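Local coordinates for protein DsrH (PDB 2HY5) that forms a hexameric complex with DsrE and DsrF that probably takes part in sulfur transfer during the oxidation of stored sulfur, at residues A86-V89 with D90-E94; G36-A39 with A40-G43; Y60-G63 with P64-K67. All blocks are in the same frame, centred on the assembly; numbering follows the deposited sequence.

Contact 1: residues A86-V89 with D90-E94; sequences AGFV and DLTTE
T92 turns its hydroxyl back onto the carbonyl of V89, about one turn back along helix 85-94, and OG1 donates to V89 O at 2.6 Å. This is the serine/threonine-to-main-chain bond common within alpha-helices. With chi1 at 64°, OG1 sits between its own backbone N and carbonyl carbon, which aims it at the preceding turn. V89 O is also the acceptor of the regular helical bond from T93 N, at 3.3 Å and lying in the carbonyl plane, so two full donors share one oxygen; T92 N adds a weak third. The other branch of T92, CG2, lies beside its backbone N and reaches back to F88, touching CE2 of the ring at 4.0 Å in an oblique approach. Beneath these side chains runs the i to i+4 ladder. D90 N bonds to A86 O, L91 N to G87 O at 3.0 Å and T92 N to F88 O, with each donor tilted somewhat from the carbonyl plane. L91 places CB and CG close to the carbonyl oxygen of G87, CG at 3.4 Å.

Farther out, the D84 carboxylate takes the backbone N-H of G87 near the start of the helix, while L91 and T92 rest on L4 of strand 3-7. The F88 ring meets F33 edge-to-face, and F23 of the neighbouring DsrE chain in the same manner. That chain also packs F3 on T92 and T93 and supplies K30 for a salt bridge with D90, so the helix joins its own sheet to a subunit interface. The D90 carboxylate, partnered there by K30, keeps its CG 3.5 Å from A86 O.

Contact 2: residues G36-A39 with A40-G43; sequences GIYA and ALAG
L41 leans back on Y38 across a short run of consecutive turns, and its side chain can be followed outward atom by atom. CB lies 3.5 Å from Y38 O, the same carbonyl that accepts the L41 backbone N-H. CG stays close to that oxygen and is 4.0 Å from I37 O. L41 CD1 then meets the Y38 ring at its edge, near the ring plane, 4.0 Å from Y38 CD2. In both residues CG is anti to the carbonyl carbon (chi1 -55° in L41), which sends the two side chains out side by side, pointing the same way.

The backbone beneath is helical in its torsions from I37 to A39 but bonds from i to i+3: A39 N to G36 O, A40 N to I37 O at 2.9 Å, and L41 N to Y38 O at 3.3 Å. In the last two the donor stands well above the carbonyl plane. At L41 the chain straightens, psi 133°, and one water donates to both A39 O and L41 O, 2.7 Å from each, bridging the end of the turns.

This loop links strand 29-32 to helix 47-53. Y38 stacks on Y49 of the neighbouring DsrF chain, L41 touches L66 of helix 63-68, and A40 packs on V61 of strand 58-62.

Contact 3: residues Y60-G63 with P64-K67; sequences YVLG and PDLK
The carbonyls of L62 and G63 open helix 63-68 directly from the end of strand 58-62: L66 N donates to L62 O at 3.0 Å, in the carbonyl plane, and K67 N to G63 O at 2.9 Å, with an N-H...O angle of 173°. L62 is the N-cap residue, and its oxygen also receives a weak bond from D65 N. P64, whose nitrogen has no proton to give, fits the first turn without costing a bond. Its ring lies across the L62 side chain at about a right angle, CD 3.6 Å from L62 CG. One of the two methyls of L62, CD2, comes within 3.3 Å of D65 OD2. CG anti to the backbone N (chi1 -170°) puts the branch beside the carbonyl carbon, where it reaches P64 and D65.

Strand 58-62 and helix 63-68 begin a beta-alpha-beta unit that returns through strand 81-83 of the parallel sheet. V61 meets the helix through L66: its CG1 and CG2 both touch L66 CD1, CG1 tightly at 3.5 Å, the two side chains crossing at about a right angle. Cutting L62 back to an alanine is likely to open a gap beside P64 CD, where the L62 branch now packs.

D65 is held from outside these turns: OD2 takes the E34 backbone N-H, while OD1 forms a salt bridge with R69 and accepts a hydrogen bond from Q15 of the neighbouring DsrE chain. K67 CG lies 3.0 Å from G63 O, and K67 CE is 3.7 Å from the same oxygen.

Contact 3 lies between the other two and touches both, whereas contacts 1 and 2, on opposite sides of the chain's centre, come no closer than about 9 Å between nearest atoms and have centres about 21 Å apart. Toward contact 1, about 14 Å away between centres, L91 CD2 packs on Y60 CZ at 3.6 Å. Toward contact 2, about 10 Å away between centres, I37 inserts its side chain into the strand-to-helix junction, CG1 3.3 Å from V61 CG2 and CD1 3.6 Å from D65 CB. Subunit contacts divide similarly: contact 1 faces DsrE, contact 2 faces DsrF, and contact 3 reaches both neighbouring chains.

Contact 1: residues A86-V89 with D90-E94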
ATOM      1  N   ALA C  86     -24.537  -7.540   2.731  1.00  9.14           N
ATOM      2  CA  ALA C  86     -25.847  -6.902   2.706  1.00  8.54           C
ATOM      3  C   ALA C  86     -25.968  -6.008   3.944  1.00  9.44           C
ATOM      4  O   ALA C  86     -26.529  -4.920   3.874  1.00  7.15           O
ATOM      5  CB  ALA C  86     -26.954  -7.960   2.696  1.00 12.94           C
ATOM      6  N   GLY C  87     -25.424  -6.473   5.070  1.00 10.23           N
ATOM      7  CA  GLY C  87     -25.463  -5.689   6.293  1.00  9.74           C
ATOM      8  C   GLY C  87     -24.600  -4.444   6.177  1.00  9.30           C
ATOM      9  O   GLY C  87     -24.922  -3.394   6.732  1.00 10.08           O
ATOM     10  N   PHE C  88     -23.492  -4.578   5.453  1.00  8.40           N
ATOM     11  CA  PHE C  88     -22.549  -3.489   5.209  1.00  8.51           C
ATOM     12  C   PHE C  88     -23.318  -2.404   4.455  1.00  7.12           C
ATOM     13  O   PHE C  88     -23.269  -1.223   4.800  1.00  7.11           O
ATOM     14  CB  PHE C  88     -21.384  -4.052   4.375  1.00 10.02           C
ATOM     15  CG  PHE C  88     -20.244  -3.089   4.120  1.00  8.85           C
ATOM     16  CD1 PHE C  88     -19.061  -3.566   3.563  1.00  9.68           C
ATOM     17  CD2 PHE C  88     -20.355  -1.723   4.377  1.00  8.82           C
ATOM     18  CE1 PHE C  88     -18.008  -2.703   3.262  1.00  8.39           C
ATOM     19  CE2 PHE C  88     -19.309  -0.853   4.080  1.00 10.85           C
ATOM     20  CZ  PHE C  88     -18.131  -1.345   3.519  1.00  9.33           C
ATOM     21  N   VAL C  89     -24.049  -2.818   3.427  1.00  4.64           N
ATOM     22  CA  VAL C  89     -24.844  -1.879   2.646  1.00  5.40           C
ATOM     23  C   VAL C  89     -25.885  -1.178   3.525  1.00  5.55           C
ATOM     24  O   VAL C  89     -26.053   0.037   3.434  1.00  7.66           O
ATOM     25  CB  VAL C  89     -25.565  -2.591   1.483  1.00  6.07           C
ATOM     26  CG1 VAL C  89     -26.568  -1.642   0.826  1.00  8.58           C
ATOM     27  CG2 VAL C  89     -24.545  -3.056   0.462  1.00  6.62           C
ATOM     28  N   ASP C  90     -26.588  -1.931   4.368  1.00  9.21           N
ATOM     29  CA  ASP C  90     -27.592  -1.318   5.236  1.00 10.88           C
ATOM     30  C   ASP C  90     -26.972  -0.296   6.184  1.00 10.85           C
ATOM     31  O   ASP C  90     -27.597   0.712   6.506  1.00 13.60           O
ATOM     32  CB  ASP C  90     -28.343  -2.378   6.049  1.00 16.07           C
ATOM     33  CG  ASP C  90     -29.309  -3.184   5.206  1.00 16.82           C
ATOM     34  OD1 ASP C  90     -29.824  -2.643   4.205  1.00 19.71           O
ATOM     35  OD2 ASP C  90     -29.566  -4.354   5.552  1.00 22.52           O
ATOM     36  N   LEU C  91     -25.751  -0.555   6.640  1.00 10.89           N
ATOM     37  CA  LEU C  91     -25.084   0.385   7.530  1.00 10.89           C
ATOM     38  C   LEU C  91     -24.819   1.717   6.830  1.00 10.91           C
ATOM     39  O   LEU C  91     -24.959   2.779   7.437  1.00 10.22           O
ATOM     40  CB  LEU C  91     -23.761  -0.194   8.043  1.00 13.81           C
ATOM     41  CG  LEU C  91     -23.857  -1.266   9.135  1.00 16.53           C
ATOM     42  CD1 LEU C  91     -22.469  -1.806   9.450  1.00 16.60           C
ATOM     43  CD2 LEU C  91     -24.495  -0.669  10.384  1.00 17.11           C
ATOM     44  N   THR C  92     -24.438   1.672   5.555  1.00  9.00           N
ATOM     45  CA  THR C  92     -24.157   2.910   4.830  1.00  8.63           C
ATOM     46  C   THR C  92     -25.414   3.739   4.594  1.00  9.04           C
ATOM     47  O   THR C  92     -25.336   4.965   4.502  1.00  8.94           O
ATOM     48  CB  THR C  92     -23.493   2.650   3.455  1.00  8.02           C
ATOM     49  OG1 THR C  92     -24.401   1.933   2.610  1.00  9.70           O
ATOM     50  CG2 THR C  92     -22.205   1.852   3.628  1.00  8.01           C
ATOM     51  N   THR C  93     -26.569   3.081   4.492  1.00 11.95           N
ATOM     52  CA  THR C  93     -27.818   3.806   4.269  1.00 13.32           C
ATOM     53  C   THR C  93     -28.478   4.241   5.574  1.00 14.43           C
ATOM     54  O   THR C  93     -29.192   5.246   5.607  1.00 14.47           O
ATOM     55  CB  THR C  93     -28.831   2.975   3.441  1.00 14.01           C
ATOM     56  OG1 THR C  93     -29.144   1.756   4.122  1.00 15.29           O
ATOM     57  CG2 THR C  93     -28.254   2.648   2.076  1.00 14.51           C
ATOM     58  N   GLU C  94     -28.248   3.488   6.646  1.00 14.70           N
ATOM     59  CA  GLU C  94     -28.814   3.836   7.948  1.00 15.96           C
ATOM     60  C   GLU C  94     -28.087   5.065   8.484  1.00 16.87           C
ATOM     61  O   GLU C  94     -28.709   5.976   9.033  1.00 17.21           O
ATOM     62  CB  GLU C  94     -28.670   2.663   8.922  1.00 22.20           C
ATOM     63  CG  GLU C  94     -29.560   1.473   8.574  1.00 26.63           C
ATOM     64  CD  GLU C  94     -29.185   0.205   9.326  1.00 28.59           C
ATOM     65  OE1 GLU C  94     -29.905  -0.805   9.187  1.00 31.01           O
ATOM     66  OE2 GLU C  94     -28.165   0.212  10.047  1.00 31.94           O
TER

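Contact 2: residues G36-A39 with A40-G43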
ATOM      1  N   GLY C  36      -8.971  -5.124   8.627  1.00  6.63           N
ATOM      2  CA  GLY C  36      -9.408  -4.451   9.839  1.00  7.42           C
ATOM      3  C   GLY C  36     -10.064  -5.432  10.802  1.00  6.85           C
ATOM      4  O   GLY C  36     -10.179  -5.161  12.002  1.00  7.12           O
ATOM      5  N   ILE C  37     -10.494  -6.573  10.262  1.00  4.71           N
ATOM      6  CA  ILE C  37     -11.156  -7.645  11.018  1.00  7.25           C
ATOM      7  C   ILE C  37     -10.386  -8.122  12.250  1.00  6.36           C
ATOM      8  O   ILE C  37     -10.975  -8.485  13.265  1.00  5.37           O
ATOM      9  CB  ILE C  37     -11.411  -8.863  10.085  1.00 18.17           C
ATOM     10  CG1 ILE C  37     -12.892  -8.940   9.740  1.00 23.85           C
ATOM     11  CG2 ILE C  37     -10.886 -10.159  10.697  1.00 25.19           C
ATOM     12  CD1 ILE C  37     -13.361  -7.799   8.911  1.00 23.37           C
ATOM     13  N   TYR C  38      -9.064  -8.122  12.153  1.00  7.03           N
ATOM     14  CA  TYR C  38      -8.241  -8.594  13.256  1.00  7.37           C
ATOM     15  C   TYR C  38      -8.458  -7.816  14.553  1.00  7.20           C
ATOM     16  O   TYR C  38      -8.275  -8.356  15.643  1.00  8.74           O
ATOM     17  CB  TYR C  38      -6.771  -8.559  12.843  1.00  7.51           C
ATOM     18  CG  TYR C  38      -6.467  -9.497  11.694  1.00  7.18           C
ATOM     19  CD1 TYR C  38      -6.019  -9.008  10.466  1.00  7.68           C
ATOM     20  CD2 TYR C  38      -6.618 -10.874  11.839  1.00  5.73           C
ATOM     21  CE1 TYR C  38      -5.728  -9.867   9.413  1.00  7.75           C
ATOM     22  CE2 TYR C  38      -6.325 -11.748  10.791  1.00  6.99           C
ATOM     23  CZ  TYR C  38      -5.879 -11.233   9.578  1.00  4.27           C
ATOM     24  OH  TYR C  38      -5.566 -12.078   8.536  1.00  5.66           O
ATOM     25  N   ALA C  39      -8.853  -6.555  14.434  1.00  8.16           N
ATOM     26  CA  ALA C  39      -9.096  -5.732  15.612  1.00  7.58           C
ATOM     27  C   ALA C  39     -10.316  -6.211  16.401  1.00  8.90           C
ATOM     28  O   ALA C  39     -10.447  -5.915  17.582  1.00 10.42           O
ATOM     29  CB  ALA C  39      -9.287  -4.275  15.196  1.00  8.08           C
ATOM     30  N   ALA C  40     -11.202  -6.958  15.751  1.00  7.57           N
ATOM     31  CA  ALA C  40     -12.412  -7.437  16.418  1.00  7.73           C
ATOM     32  C   ALA C  40     -12.222  -8.729  17.209  1.00  9.61           C
ATOM     33  O   ALA C  40     -13.132  -9.175  17.909  1.00 10.30           O
ATOM     34  CB  ALA C  40     -13.521  -7.622  15.386  1.00  6.03           C
ATOM     35  N   LEU C  41     -11.038  -9.321  17.111  1.00 10.19           N
ATOM     36  CA  LEU C  41     -10.760 -10.580  17.792  1.00 11.29           C
ATOM     37  C   LEU C  41     -10.415 -10.460  19.276  1.00 11.74           C
ATOM     38  O   LEU C  41      -9.605  -9.626  19.681  1.00 11.85           O
ATOM     39  CB  LEU C  41      -9.639 -11.310  17.059  1.00 10.32           C
ATOM     40  CG  LEU C  41      -9.917 -11.536  15.571  1.00 12.36           C
ATOM     41  CD1 LEU C  41      -8.741 -12.267  14.948  1.00 12.67           C
ATOM     42  CD2 LEU C  41     -11.204 -12.335  15.395  1.00 13.53           C
ATOM     43  N   ALA C  42     -11.039 -11.305  20.088  1.00 13.95           N
ATOM     44  CA  ALA C  42     -10.784 -11.291  21.519  1.00 13.83           C
ATOM     45  C   ALA C  42      -9.358 -11.768  21.782  1.00 14.31           C
ATOM     46  O   ALA C  42      -8.825 -12.592  21.040  1.00 16.41           O
ATOM     47  CB  ALA C  42     -11.777 -12.200  22.233  1.00 19.61           C
ATOM     48  N   GLY C  43      -8.742 -11.227  22.826  1.00 14.35           N
ATOM     49  CA  GLY C  43      -7.399 -11.639  23.195  1.00 15.54           C
ATOM     50  C   GLY C  43      -6.198 -10.931  22.592  1.00 15.78           C
ATOM     51  O   GLY C  43      -5.064 -11.240  22.965  1.00 15.76           O
TER
HETATM   52  O   HOH W   1      -8.854  -7.089  19.421  1.00 14.94           O

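Contact 3: residues Y60-G63 with P64-K67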
ATOM      1  N   TYR C  60     -19.049  -2.990  14.252  1.00  6.12           N
ATOM      2  CA  TYR C  60     -19.464  -4.087  13.386  1.00  5.24           C
ATOM      3  C   TYR C  60     -18.235  -4.672  12.713  1.00  5.77           C
ATOM      4  O   TYR C  60     -17.242  -3.974  12.515  1.00  6.09           O
ATOM      5  CB  TYR C  60     -20.413  -3.589  12.295  1.00  6.14           C
ATOM      6  CG  TYR C  60     -21.654  -2.913  12.812  1.00  8.35           C
ATOM      7  CD1 TYR C  60     -21.618  -1.594  13.263  1.00 10.42           C
ATOM      8  CD2 TYR C  60     -22.864  -3.601  12.873  1.00  9.48           C
ATOM      9  CE1 TYR C  60     -22.764  -0.976  13.763  1.00 11.62           C
ATOM     10  CE2 TYR C  60     -24.014  -2.992  13.373  1.00 12.33           C
ATOM     11  CZ  TYR C  60     -23.954  -1.683  13.816  1.00 12.35           C
ATOM     12  OH  TYR C  60     -25.085  -1.092  14.333  1.00 12.82           O
ATOM     13  N   VAL C  61     -18.306  -5.949  12.364  1.00  5.16           N
ATOM     14  CA  VAL C  61     -17.199  -6.611  11.694  1.00  6.05           C
ATOM     15  C   VAL C  61     -17.783  -7.405  10.533  1.00  6.09           C
ATOM     16  O   VAL C  61     -18.848  -8.002  10.665  1.00  6.50           O
ATOM     17  CB  VAL C  61     -16.436  -7.550  12.670  1.00  9.24           C
ATOM     18  CG1 VAL C  61     -17.351  -8.648  13.185  1.00  9.49           C
ATOM     19  CG2 VAL C  61     -15.226  -8.146  11.977  1.00 11.07           C
ATOM     20  N   LEU C  62     -17.098  -7.403   9.392  1.00  6.59           N
ATOM     21  CA  LEU C  62     -17.598  -8.116   8.220  1.00  7.66           C
ATOM     22  C   LEU C  62     -17.307  -9.614   8.306  1.00  9.04           C
ATOM     23  O   LEU C  62     -16.157 -10.044   8.223  1.00  7.11           O
ATOM     24  CB  LEU C  62     -16.991  -7.516   6.944  1.00  7.40           C
ATOM     25  CG  LEU C  62     -17.600  -7.984   5.620  1.00  6.56           C
ATOM     26  CD1 LEU C  62     -19.071  -7.583   5.528  1.00  5.40           C
ATOM     27  CD2 LEU C  62     -16.816  -7.364   4.479  1.00  6.90           C
ATOM     28  N   GLY C  63     -18.370 -10.396   8.477  1.00  7.99           N
ATOM     29  CA  GLY C  63     -18.252 -11.840   8.598  1.00 10.04           C
ATOM     30  C   GLY C  63     -17.471 -12.535   7.499  1.00 11.17           C
ATOM     31  O   GLY C  63     -16.667 -13.422   7.789  1.00 13.21           O
ATOM     32  N   PRO C  64     -17.697 -12.180   6.225  1.00 12.21           N
ATOM     33  CA  PRO C  64     -16.967 -12.814   5.123  1.00 11.16           C
ATOM     34  C   PRO C  64     -15.450 -12.680   5.272  1.00 10.27           C
ATOM     35  O   PRO C  64     -14.715 -13.637   5.018  1.00  9.75           O
ATOM     36  CB  PRO C  64     -17.510 -12.089   3.898  1.00 13.81           C
ATOM     37  CG  PRO C  64     -18.936 -11.845   4.279  1.00 13.75           C
ATOM     38  CD  PRO C  64     -18.797 -11.344   5.706  1.00 15.19           C
ATOM     39  N   ASP C  65     -14.979 -11.501   5.673  1.00  8.16           N
ATOM     40  CA  ASP C  65     -13.543 -11.302   5.858  1.00  8.17           C
ATOM     41  C   ASP C  65     -13.058 -12.043   7.104  1.00  7.34           C
ATOM     42  O   ASP C  65     -11.947 -12.573   7.128  1.00  6.31           O
ATOM     43  CB  ASP C  65     -13.202  -9.807   5.934  1.00  8.80           C
ATOM     44  CG  ASP C  65     -13.074  -9.168   4.553  1.00 10.12           C
ATOM     45  OD1 ASP C  65     -12.402  -9.773   3.687  1.00 10.15           O
ATOM     46  OD2 ASP C  65     -13.622  -8.064   4.329  1.00  9.99           O
ATOM     47  N   LEU C  66     -13.897 -12.087   8.134  1.00  5.88           N
ATOM     48  CA  LEU C  66     -13.544 -12.800   9.359  1.00  8.79           C
ATOM     49  C   LEU C  66     -13.306 -14.267   9.042  1.00  8.29           C
ATOM     50  O   LEU C  66     -12.277 -14.837   9.405  1.00  8.41           O
ATOM     51  CB  LEU C  66     -14.683 -12.709  10.380  1.00 15.81           C
ATOM     52  CG  LEU C  66     -14.622 -11.701  11.523  1.00 20.72           C
ATOM     53  CD1 LEU C  66     -15.966 -11.701  12.241  1.00 21.14           C
ATOM     54  CD2 LEU C  66     -13.494 -12.063  12.490  1.00 18.18           C
ATOM     55  N   LYS C  67     -14.277 -14.874   8.364  1.00  9.15           N
ATOM     56  CA  LYS C  67     -14.206 -16.288   8.010  1.00 10.17           C
ATOM     57  C   LYS C  67     -13.050 -16.599   7.068  1.00  9.49           C
ATOM     58  O   LYS C  67     -12.395 -17.630   7.196  1.00  8.98           O
ATOM     59  CB  LYS C  67     -15.510 -16.743   7.341  1.00 20.35           C
ATOM     60  CG  LYS C  67     -16.795 -16.391   8.064  1.00 27.90           C
ATOM     61  CD  LYS C  67     -17.986 -16.765   7.186  1.00 31.72           C
ATOM     62  CE  LYS C  67     -19.251 -15.988   7.541  1.00 35.08           C
ATOM     63  NZ  LYS C  67     -19.720 -16.227   8.934  1.00 37.22           N
TER